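Local coordinates for protein hypothetical glycoside hydrolase (Parabacteroides distasonis, PDB 3TAW) that is of unknown function but is a putative glycoside hydrolase with a five-bladed beta-propeller fold, at residues A[246-252]-A[323-327]. Residues are numbered along the deposited sequence; the frame is centred on the assembly and turned at random.
With EDO (1,2-ethanediol), chain I.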
ATOM      1  N   GLU A 246      -1.986   6.284  -7.662  1.00 13.42           N
ATOM      2  CA  GLU A 246      -2.458   5.374  -6.621  1.00 12.93           C
ATOM      3  C   GLU A 246      -1.512   5.390  -5.419  1.00 12.49           C
ATOM      4  O   GLU A 246      -0.308   5.067  -5.531  1.00 12.46           O
ATOM      5  CB  GLU A 246      -2.613   3.951  -7.171  1.00 13.25           C
ATOM      6  CG  GLU A 246      -3.170   2.970  -6.172  1.00 13.16           C
ATOM      7  CD  GLU A 246      -3.712   1.706  -6.802  1.00 14.10           C
ATOM      8  OE1 GLU A 246      -3.330   1.415  -7.961  1.00 14.67           O
ATOM      9  OE2 GLU A 246      -4.536   1.030  -6.142  1.00 14.93           O
ATOM     10  N   CYS A 247      -2.056   5.755  -4.264  1.00 12.36           N
ATOM     11  CA  CYS A 247      -1.254   5.907  -3.068  1.00 12.14           C
ATOM     12  C   CYS A 247      -0.461   4.633  -2.749  1.00 12.15           C
ATOM     13  O   CYS A 247      -0.910   3.530  -3.008  1.00 11.88           O
ATOM     14  CB  CYS A 247      -2.135   6.299  -1.895  1.00 12.59           C
ATOM     15  SG  CYS A 247      -2.855   7.927  -2.080  1.00 13.70           S
ATOM     16  N   GLY A 248       0.741   4.831  -2.208  1.00 11.40           N
ATOM     17  CA  GLY A 248       1.672   3.754  -1.935  1.00 11.32           C
ATOM     18  C   GLY A 248       1.741   3.456  -0.439  1.00 10.81           C
ATOM     19  O   GLY A 248       0.701   3.265   0.213  1.00 11.19           O
ATOM     20  N   PRO A 249       2.953   3.407   0.131  1.00 10.83           N
ATOM     21  CA  PRO A 249       3.062   3.168   1.551  1.00 10.58           C
ATOM     22  C   PRO A 249       2.567   4.350   2.388  1.00 10.62           C
ATOM     23  O   PRO A 249       2.205   5.397   1.835  1.00 10.48           O
ATOM     24  CB  PRO A 249       4.577   2.968   1.754  1.00 10.62           C
ATOM     25  CG  PRO A 249       5.199   3.764   0.684  1.00 11.27           C
ATOM     26  CD  PRO A 249       4.274   3.674  -0.496  1.00 10.74           C
ATOM     27  N   PRO A 250       2.554   4.202   3.721  1.00 10.57           N
ATOM     28  CA  PRO A 250       2.245   5.362   4.547  1.00 10.61           C
ATOM     29  C   PRO A 250       3.111   6.593   4.239  1.00 10.75           C
ATOM     30  O   PRO A 250       4.310   6.471   3.881  1.00 10.55           O
ATOM     31  CB  PRO A 250       2.492   4.853   5.973  1.00 10.86           C
ATOM     32  CG  PRO A 250       2.222   3.373   5.873  1.00 10.59           C
ATOM     33  CD  PRO A 250       2.811   3.006   4.543  1.00 10.72           C
ATOM     34  N   ALA A 251       2.474   7.758   4.329  1.00 10.91           N
ATOM     35  CA  ALA A 251       3.120   9.034   4.094  1.00 10.94           C
ATOM     36  C   ALA A 251       4.004   9.383   5.286  1.00 11.53           C
ATOM     37  O   ALA A 251       3.771   8.910   6.408  1.00 11.69           O
ATOM     38  CB  ALA A 251       2.072  10.135   3.881  1.00 10.98           C
ATOM     39  N   ILE A 252       4.997  10.237   5.025  1.00 11.92           N
ATOM     40  CA  ILE A 252       6.007  10.618   6.008  1.00 12.52           C
ATOM     41  C   ILE A 252       6.081  12.133   6.189  1.00 12.78           C
ATOM     42  O   ILE A 252       6.468  12.856   5.264  1.00 12.36           O
ATOM     43  CB  ILE A 252       7.407  10.098   5.629  1.00 12.87           C
ATOM     44  CG1 ILE A 252       7.368   8.579   5.432  1.00 13.35           C
ATOM     45  CG2 ILE A 252       8.400  10.440   6.730  1.00 13.65           C
ATOM     46  CD1 ILE A 252       8.699   7.947   5.061  1.00 14.15           C
ATOM     47  N   PHE A 323       5.203  -1.706  -7.647  1.00 12.37           N
ATOM     48  CA  PHE A 323       4.069  -1.159  -6.923  1.00 12.05           C
ATOM     49  C   PHE A 323       4.450  -0.962  -5.456  1.00 11.70           C
ATOM     50  O   PHE A 323       4.449  -1.906  -4.654  1.00 11.84           O
ATOM     51  CB  PHE A 323       2.848  -2.080  -7.066  1.00 12.07           C
ATOM     52  CG  PHE A 323       1.555  -1.416  -6.688  1.00 12.24           C
ATOM     53  CD1 PHE A 323       0.884  -0.588  -7.586  1.00 12.70           C
ATOM     54  CD2 PHE A 323       1.044  -1.575  -5.406  1.00 12.04           C
ATOM     55  CE1 PHE A 323      -0.303   0.035  -7.220  1.00 12.50           C
ATOM     56  CE2 PHE A 323      -0.142  -0.955  -5.029  1.00 12.19           C
ATOM     57  CZ  PHE A 323      -0.812  -0.160  -5.924  1.00 12.33           C
ATOM     58  N   VAL A 324       4.832   0.268  -5.133  1.00 11.24           N
ATOM     59  CA  VAL A 324       5.394   0.587  -3.832  1.00 10.57           C
ATOM     60  C   VAL A 324       4.317   0.601  -2.780  1.00 10.57           C
ATOM     61  O   VAL A 324       3.273   1.189  -2.972  1.00 10.23           O
ATOM     62  CB  VAL A 324       6.224   1.890  -3.858  1.00 10.46           C
ATOM     63  CG1 VAL A 324       7.454   1.689  -4.773  1.00 10.59           C
ATOM     64  CG2 VAL A 324       5.369   3.085  -4.271  1.00 10.59           C
ATOM     65  N   GLU A 325       4.569  -0.074  -1.653  1.00 10.48           N
ATOM     66  CA  GLU A 325       3.483  -0.274  -0.679  1.00 10.49           C
ATOM     67  C   GLU A 325       3.892  -0.481   0.772  1.00 10.30           C
ATOM     68  O   GLU A 325       3.062  -0.295   1.669  1.00 10.70           O
ATOM     69  CB  GLU A 325       2.619  -1.450  -1.168  1.00 10.88           C
ATOM     70  CG  GLU A 325       1.317  -1.673  -0.390  1.00 11.26           C
ATOM     71  CD  GLU A 325       0.351  -2.633  -1.105  1.00 12.37           C
ATOM     72  OE1 GLU A 325       0.457  -2.786  -2.337  1.00 13.51           O
ATOM     73  OE2 GLU A 325      -0.517  -3.261  -0.426  1.00 12.72           O
ATOM     74  N   GLY A 326       5.138  -0.914   1.006  1.00 10.07           N
ATOM     75  CA  GLY A 326       5.699  -1.100   2.346  1.00 10.06           C
ATOM     76  C   GLY A 326       7.009  -0.318   2.470  1.00 10.13           C
ATOM     77  O   GLY A 326       7.815  -0.296   1.552  1.00 10.12           O
ATOM     78  N   LEU A 327       7.222   0.336   3.604  1.00 10.02           N
ATOM     79  CA  LEU A 327       8.401   1.180   3.800  1.00 10.15           C
ATOM     80  C   LEU A 327       8.748   1.231   5.277  1.00 10.34           C
ATOM     81  O   LEU A 327       7.886   1.582   6.093  1.00 10.75           O
ATOM     82  CB  LEU A 327       8.144   2.582   3.253  1.00 10.00           C
ATOM     83  CG  LEU A 327       9.289   3.585   3.401  1.00 10.20           C
ATOM     84  CD1 LEU A 327      10.587   3.090   2.690  1.00 10.07           C
ATOM     85  CD2 LEU A 327       8.848   4.976   2.868  1.00 10.46           C
TER
HETATM   86  C1  EDO I 394       5.444   1.143   8.794  1.00 13.52           C
HETATM   87  O1  EDO I 394       5.378   1.097  10.234  1.00 14.30           O
HETATM   88  C2  EDO I 394       5.376   2.587   8.268  1.00 13.50           C
HETATM   89  O2  EDO I 394       5.549   2.684   6.831  1.00 12.64           O
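P249 lies over the backbone of 324-326, its ring wedged between the carbonyl of V324 and the side chain of L327. CD of P249 sits 3.6 Å from V324 O and reaches CG2 of V324 on the same flank; at the other end, CB of P249 packs 3.9 Å from CB of L327. Between these, P249 CA makes a CA-H...O contact to E325 O at 3.5 Å, bent to 127° at the hydrogen. No hydrogen bond joins the two segments, although they run in nearly the same direction. With CG anti to the backbone N (chi1 179°), the chain of L327 extends so that its CD2 reaches CD1 of I252 at 3.7 Å, the two side chains crossing at about a right angle. The segments belong to different blades of the beta-propeller: strands 322-330 and 244-254 are the inner strands of their blades, and the latter breaks at G248 to P250 close to the centre of the chain. E325 and G326 form a classic beta bulge in strand 322-330 against its neighbour 333-340, on the part of the strand that P249 covers. At the far end F323 turns the edge of its ring to E246: OE1 of E246 lies near the ring plane, 3.4 Å from F323 CE1, with carboxylate and ring 84° apart. The other oxygen, OE2 of E246, is hydrogen-bonded to S178. R122 bonds to the carbonyls of C247 and G248 and touches F323. Beyond P250, a 1,2-ethanediol donates from O2 to L327 O at 2.7 Å.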